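Local coordinates for protein peptide amidase (Stenotrophomonas maltophilia, PDB 1M22) that probably hydrolyses amide bonds, as a peptide amidase of the amidase signature family, at residues Val449-Phe463 with Met476-Arg488. Numbering follows the deposited sequence.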
loop_
_atom_site.group_PDB
_atom_site.type_symbol
_atom_site.label_atom_id
_atom_site.label_comp_id
_atom_site.label_asym_id
_atom_site.label_seq_id
_atom_site.Cartn_x
_atom_site.Cartn_y
_atom_site.Cartn_z
ATOM N N VAL A 449 -1.382 9.599 -6.897
ATOM C CA VAL A 449 -1.327 9.425 -8.349
ATOM C C VAL A 449 -0.058 10.097 -8.871
ATOM O O VAL A 449 0.277 11.203 -8.457
ATOM C CB VAL A 449 -2.540 10.094 -9.051
ATOM C CG1 VAL A 449 -2.470 9.858 -10.559
ATOM C CG2 VAL A 449 -3.837 9.557 -8.481
ATOM N N PRO A 450 0.665 9.435 -9.785
ATOM C CA PRO A 450 1.888 10.034 -10.329
ATOM C C PRO A 450 1.626 11.416 -10.928
ATOM O O PRO A 450 0.656 11.598 -11.665
ATOM C CB PRO A 450 2.312 9.031 -11.394
ATOM C CG PRO A 450 1.873 7.727 -10.807
ATOM C CD PRO A 450 0.490 8.057 -10.279
ATOM N N MET A 451 2.479 12.388 -10.618
ATOM C CA MET A 451 2.289 13.721 -11.170
ATOM C C MET A 451 3.527 14.276 -11.868
ATOM O O MET A 451 3.543 15.428 -12.297
ATOM C CB MET A 451 1.806 14.696 -10.090
ATOM C CG MET A 451 2.847 15.178 -9.108
ATOM S SD MET A 451 2.233 16.684 -8.305
ATOM C CE MET A 451 2.119 17.693 -9.652
ATOM N N GLY A 452 4.560 13.451 -11.989
ATOM C CA GLY A 452 5.769 13.896 -12.656
ATOM C C GLY A 452 7.020 13.345 -12.013
ATOM O O GLY A 452 6.975 12.377 -11.255
ATOM N N GLN A 453 8.150 13.969 -12.326
ATOM C CA GLN A 453 9.426 13.547 -11.776
ATOM C C GLN A 453 10.316 14.754 -11.542
ATOM O O GLN A 453 10.109 15.815 -12.130
ATOM C CB GLN A 453 10.145 12.595 -12.743
ATOM C CG GLN A 453 9.429 11.281 -13.007
ATOM C CD GLN A 453 10.176 10.392 -13.991
ATOM O OE1 GLN A 453 9.781 9.250 -14.234
ATOM N NE2 GLN A 453 11.256 10.914 -14.563
ATOM N N ILE A 454 11.289 14.581 -10.658
ATOM C CA ILE A 454 12.277 15.609 -10.370
ATOM C C ILE A 454 13.600 14.872 -10.542
ATOM O O ILE A 454 13.872 13.897 -9.838
ATOM C CB ILE A 454 12.172 16.145 -8.924
ATOM C CG1 ILE A 454 10.825 16.846 -8.724
ATOM C CG2 ILE A 454 13.323 17.113 -8.647
ATOM C CD1 ILE A 454 10.586 17.347 -7.312
ATOM N N ASP A 455 14.399 15.316 -11.505
ATOM C CA ASP A 455 15.688 14.694 -11.778
ATOM C C ASP A 455 15.555 13.196 -12.057
ATOM O O ASP A 455 16.407 12.403 -11.649
ATOM C CB ASP A 455 16.642 14.916 -10.601
ATOM C CG ASP A 455 16.919 16.385 -10.342
ATOM O OD1 ASP A 455 17.335 17.088 -11.286
ATOM O OD2 ASP A 455 16.724 16.834 -9.192
ATOM N N GLY A 456 14.480 12.813 -12.741
ATOM C CA GLY A 456 14.268 11.415 -13.079
ATOM C C GLY A 456 13.626 10.541 -12.016
ATOM O O GLY A 456 13.400 9.354 -12.247
ATOM N N LEU A 457 13.324 11.114 -10.855
ATOM C CA LEU A 457 12.713 10.354 -9.767
ATOM C C LEU A 457 11.244 10.759 -9.614
ATOM O O LEU A 457 10.921 11.943 -9.553
ATOM C CB LEU A 457 13.487 10.602 -8.471
ATOM C CG LEU A 457 14.968 10.193 -8.528
ATOM C CD1 LEU A 457 15.663 10.598 -7.240
ATOM C CD2 LEU A 457 15.086 8.691 -8.753
ATOM N N PRO A 458 10.337 9.772 -9.545
ATOM C CA PRO A 458 8.901 10.042 -9.410
ATOM C C PRO A 458 8.432 10.843 -8.207
ATOM O O PRO A 458 8.967 10.724 -7.105
ATOM C CB PRO A 458 8.283 8.648 -9.402
ATOM C CG PRO A 458 9.242 7.832 -10.197
ATOM C CD PRO A 458 10.578 8.325 -9.697
ATOM N N VAL A 459 7.394 11.636 -8.452
ATOM C CA VAL A 459 6.733 12.448 -7.436
ATOM C C VAL A 459 5.236 12.203 -7.627
ATOM O O VAL A 459 4.762 12.075 -8.759
ATOM C CB VAL A 459 7.022 13.955 -7.618
ATOM C CG1 VAL A 459 6.202 14.767 -6.629
ATOM C CG2 VAL A 459 8.503 14.226 -7.416
ATOM N N GLY A 460 4.501 12.125 -6.525
ATOM C CA GLY A 460 3.073 11.883 -6.619
ATOM C C GLY A 460 2.200 12.968 -6.024
ATOM O O GLY A 460 2.653 13.789 -5.222
ATOM N N LEU A 461 0.943 12.975 -6.454
ATOM C CA LEU A 461 -0.061 13.912 -5.960
ATOM C C LEU A 461 -0.980 13.114 -5.035
ATOM O O LEU A 461 -1.596 12.117 -5.446
ATOM C CB LEU A 461 -0.873 14.495 -7.119
ATOM C CG LEU A 461 -1.974 15.483 -6.724
ATOM C CD1 LEU A 461 -1.357 16.722 -6.090
ATOM C CD2 LEU A 461 -2.780 15.855 -7.957
ATOM N N LEU A 462 -1.059 13.552 -3.786
ATOM C CA LEU A 462 -1.870 12.886 -2.775
ATOM C C LEU A 462 -3.267 13.474 -2.649
ATOM O O LEU A 462 -3.435 14.694 -2.649
ATOM C CB LEU A 462 -1.177 12.992 -1.417
ATOM C CG LEU A 462 -1.890 12.369 -0.218
ATOM C CD1 LEU A 462 -1.765 10.861 -0.278
ATOM C CD2 LEU A 462 -1.275 12.900 1.069
ATOM N N PHE A 463 -4.257 12.591 -2.552
ATOM C CA PHE A 463 -5.654 12.979 -2.354
ATOM C C PHE A 463 -6.097 12.368 -1.024
ATOM O O PHE A 463 -5.854 11.186 -0.769
ATOM C CB PHE A 463 -6.580 12.413 -3.441
ATOM C CG PHE A 463 -6.390 13.014 -4.806
ATOM C CD1 PHE A 463 -5.299 12.659 -5.591
ATOM C CD2 PHE A 463 -7.328 13.904 -5.328
ATOM C CE1 PHE A 463 -5.145 13.176 -6.879
ATOM C CE2 PHE A 463 -7.183 14.426 -6.613
ATOM C CZ PHE A 463 -6.088 14.061 -7.389
ATOM N N MET A 476 -12.155 11.701 -8.630
ATOM C CA MET A 476 -11.264 12.843 -8.749
ATOM C C MET A 476 -9.865 12.463 -9.215
ATOM O O MET A 476 -9.296 13.113 -10.097
ATOM C CB MET A 476 -11.212 13.585 -7.411
ATOM C CG MET A 476 -12.559 14.207 -7.046
ATOM S SD MET A 476 -12.603 15.082 -5.471
ATOM C CE MET A 476 -11.732 16.488 -5.859
ATOM N N ALA A 477 -9.317 11.403 -8.630
ATOM C CA ALA A 477 -7.985 10.935 -8.990
ATOM C C ALA A 477 -7.951 10.457 -10.440
ATOM O O ALA A 477 -6.997 10.721 -11.168
ATOM C CB ALA A 477 -7.560 9.813 -8.050
ATOM N N TYR A 478 -8.994 9.750 -10.860
ATOM C CA TYR A 478 -9.065 9.259 -12.229
ATOM C C TYR A 478 -9.135 10.426 -13.213
ATOM O O TYR A 478 -8.435 10.441 -14.225
ATOM C CB TYR A 478 -10.293 8.367 -12.407
ATOM C CG TYR A 478 -10.442 7.802 -13.799
ATOM C CD1 TYR A 478 -9.620 6.766 -14.246
ATOM C CD2 TYR A 478 -11.404 8.305 -14.676
ATOM C CE1 TYR A 478 -9.753 6.244 -15.531
ATOM C CE2 TYR A 478 -11.545 7.789 -15.964
ATOM C CZ TYR A 478 -10.718 6.760 -16.383
ATOM O OH TYR A 478 -10.848 6.237 -17.651
ATOM N N ALA A 479 -9.983 11.405 -12.915
ATOM C CA ALA A 479 -10.127 12.569 -13.787
ATOM C C ALA A 479 -8.795 13.300 -13.932
ATOM O O ALA A 479 -8.446 13.766 -15.016
ATOM C CB ALA A 479 -11.189 13.508 -13.231
ATOM N N TYR A 480 -8.053 13.409 -12.836
ATOM C CA TYR A 480 -6.754 14.070 -12.873
ATOM C C TYR A 480 -5.772 13.250 -13.710
ATOM O O TYR A 480 -5.069 13.779 -14.573
ATOM C CB TYR A 480 -6.186 14.230 -11.459
ATOM C CG TYR A 480 -4.720 14.602 -11.462
ATOM C CD1 TYR A 480 -4.306 15.890 -11.798
ATOM C CD2 TYR A 480 -3.743 13.638 -11.222
ATOM C CE1 TYR A 480 -2.951 16.205 -11.906
ATOM C CE2 TYR A 480 -2.390 13.942 -11.328
ATOM C CZ TYR A 480 -2.002 15.222 -11.672
ATOM O OH TYR A 480 -0.662 15.504 -11.812
ATOM N N GLU A 481 -5.734 11.951 -13.445
ATOM C CA GLU A 481 -4.840 11.044 -14.144
ATOM C C GLU A 481 -5.069 11.025 -15.650
ATOM O O GLU A 481 -4.118 11.033 -16.436
ATOM C CB GLU A 481 -5.020 9.633 -13.590
ATOM C CG GLU A 481 -4.169 8.583 -14.269
ATOM C CD GLU A 481 -4.710 7.187 -14.042
ATOM O OE1 GLU A 481 -5.882 6.945 -14.400
ATOM O OE2 GLU A 481 -3.971 6.337 -13.508
ATOM N N GLN A 482 -6.332 10.997 -16.056
ATOM C CA GLN A 482 -6.646 10.931 -17.474
ATOM C C GLN A 482 -6.243 12.139 -18.302
ATOM O O GLN A 482 -6.049 12.017 -19.510
ATOM C CB GLN A 482 -8.130 10.618 -17.659
ATOM C CG GLN A 482 -8.492 9.207 -17.219
ATOM C CD GLN A 482 -7.627 8.151 -17.888
ATOM O OE1 GLN A 482 -6.788 7.512 -17.247
ATOM N NE2 GLN A 482 -7.823 7.969 -19.186
ATOM N N ARG A 483 -6.110 13.305 -17.681
ATOM C CA ARG A 483 -5.692 14.461 -18.458
ATOM C C ARG A 483 -4.202 14.750 -18.316
ATOM O O ARG A 483 -3.669 15.628 -18.989
ATOM C CB ARG A 483 -6.523 15.704 -18.107
ATOM C CG ARG A 483 -6.471 16.190 -16.676
ATOM C CD ARG A 483 -7.285 17.482 -16.569
ATOM N NE ARG A 483 -6.671 18.557 -17.348
ATOM C CZ ARG A 483 -7.327 19.407 -18.137
ATOM N NH1 ARG A 483 -8.644 19.327 -18.276
ATOM N NH2 ARG A 483 -6.655 20.346 -18.789
ATOM N N THR A 484 -3.520 13.990 -17.465
ATOM C CA THR A 484 -2.087 14.187 -17.262
ATOM C C THR A 484 -1.243 12.992 -17.696
ATOM O O THR A 484 -0.212 13.170 -18.342
ATOM C CB THR A 484 -1.773 14.518 -15.791
ATOM O OG1 THR A 484 -2.337 13.514 -14.937
ATOM C CG2 THR A 484 -2.342 15.880 -15.423
ATOM N N ARG A 485 -1.671 11.781 -17.341
ATOM C CA ARG A 485 -0.948 10.560 -17.712
ATOM C C ARG A 485 0.552 10.755 -17.484
ATOM O O ARG A 485 1.376 10.446 -18.347
ATOM C CB ARG A 485 -1.220 10.231 -19.186
ATOM C CG ARG A 485 -2.705 10.077 -19.523
ATOM C CD ARG A 485 -3.306 8.857 -18.840
ATOM N NE ARG A 485 -2.758 7.612 -19.369
ATOM C CZ ARG A 485 -3.029 7.125 -20.577
ATOM N NH1 ARG A 485 -3.849 7.776 -21.394
ATOM N NH2 ARG A 485 -2.481 5.983 -20.968
ATOM N N ALA A 486 0.893 11.240 -16.293
ATOM C CA ALA A 486 2.273 11.547 -15.936
ATOM C C ALA A 486 3.213 10.383 -15.683
ATOM O O ALA A 486 4.430 10.545 -15.790
ATOM C CB ALA A 486 2.287 12.474 -14.735
ATOM N N ARG A 487 2.685 9.217 -15.337
ATOM C CA ARG A 487 3.573 8.095 -15.077
ATOM C C ARG A 487 4.466 7.765 -16.261
ATOM O O ARG A 487 4.035 7.780 -17.413
ATOM C CB ARG A 487 2.799 6.837 -14.691
ATOM C CG ARG A 487 3.717 5.618 -14.592
ATOM C CD ARG A 487 3.008 4.349 -14.163
ATOM N NE ARG A 487 3.773 3.185 -14.604
ATOM C CZ ARG A 487 4.876 2.735 -14.012
ATOM N NH1 ARG A 487 5.353 3.333 -12.924
ATOM N NH2 ARG A 487 5.536 1.715 -14.543
ATOM N N ARG A 488 5.720 7.471 -15.950
ATOM C CA ARG A 488 6.709 7.079 -16.940
ATOM C C ARG A 488 7.375 5.851 -16.334
ATOM O O ARG A 488 7.782 5.876 -15.171
ATOM C CB ARG A 488 7.735 8.196 -17.148
ATOM C CG ARG A 488 7.181 9.414 -17.873
ATOM C CD ARG A 488 6.832 9.074 -19.317
ATOM N NE ARG A 488 6.234 10.201 -20.030
ATOM C CZ ARG A 488 4.983 10.618 -19.862
ATOM N NH1 ARG A 488 4.182 10.004 -19.003
ATOM N NH2 ARG A 488 4.528 11.653 -20.557
HETATM O O HOH W 1 -0.914 11.361 -13.965
#
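A beta hairpin in the eleven-stranded mixed sheet of the amidase fold, strands 446-454 and 457-464 joined by a type I' turn, packs here against the C-terminal part of helix 470-484 and the chain that follows it. Tyr-480 reaches from the helix onto the hairpin, its CG anti to the backbone N (chi1 166°). Leu-461 CD2 sits almost directly over the centre of its ring, 3.8 Å from the centroid, a CH-pi contact. Thr-484 OG1 lies over the opposite face, toward the rim, held there by its hydrogen bond to Tyr-480 O. Val-449 CG1 and Pro-450 O approach the ring at its edge, while the phenol oxygen runs up to Met-451, with OH 3.1 Å from CB.

Val-449 divides its two methyls: CG1 lies against the Tyr-480 edge and Glu-481 CB, and CG2 meets Ala-477 CB, a turn earlier, at 3.8 Å. Phe-463 presents one ring face to Ala-477 CA, a second CH-pi contact, 4.3 Å from CA to the ring centroid.

Beyond the helix, Ala-486 CB lies 3.6 Å from both Pro-450 O and Met-451 C, beside the classic beta bulge that Met-451 and Gly-452 form opposite Val-459. Pro-450 CB packs on Arg-487 CB, whose guanidinium leads away to a salt bridge with Glu-10.

No direct hydrogen bond spans the two segments. One water takes that role, donating to Pro-450 O (2.8 Å) and Thr-484 OG1 while accepting from Ala-486 N. The contact is thus apolar packing around a tyrosine sandwiched between a methyl and a hydroxyl, with a water that makes hydrogen bonds to three groups of the contact satisfying the strand carbonyl and the backbone N-H where the chain leaves the helix.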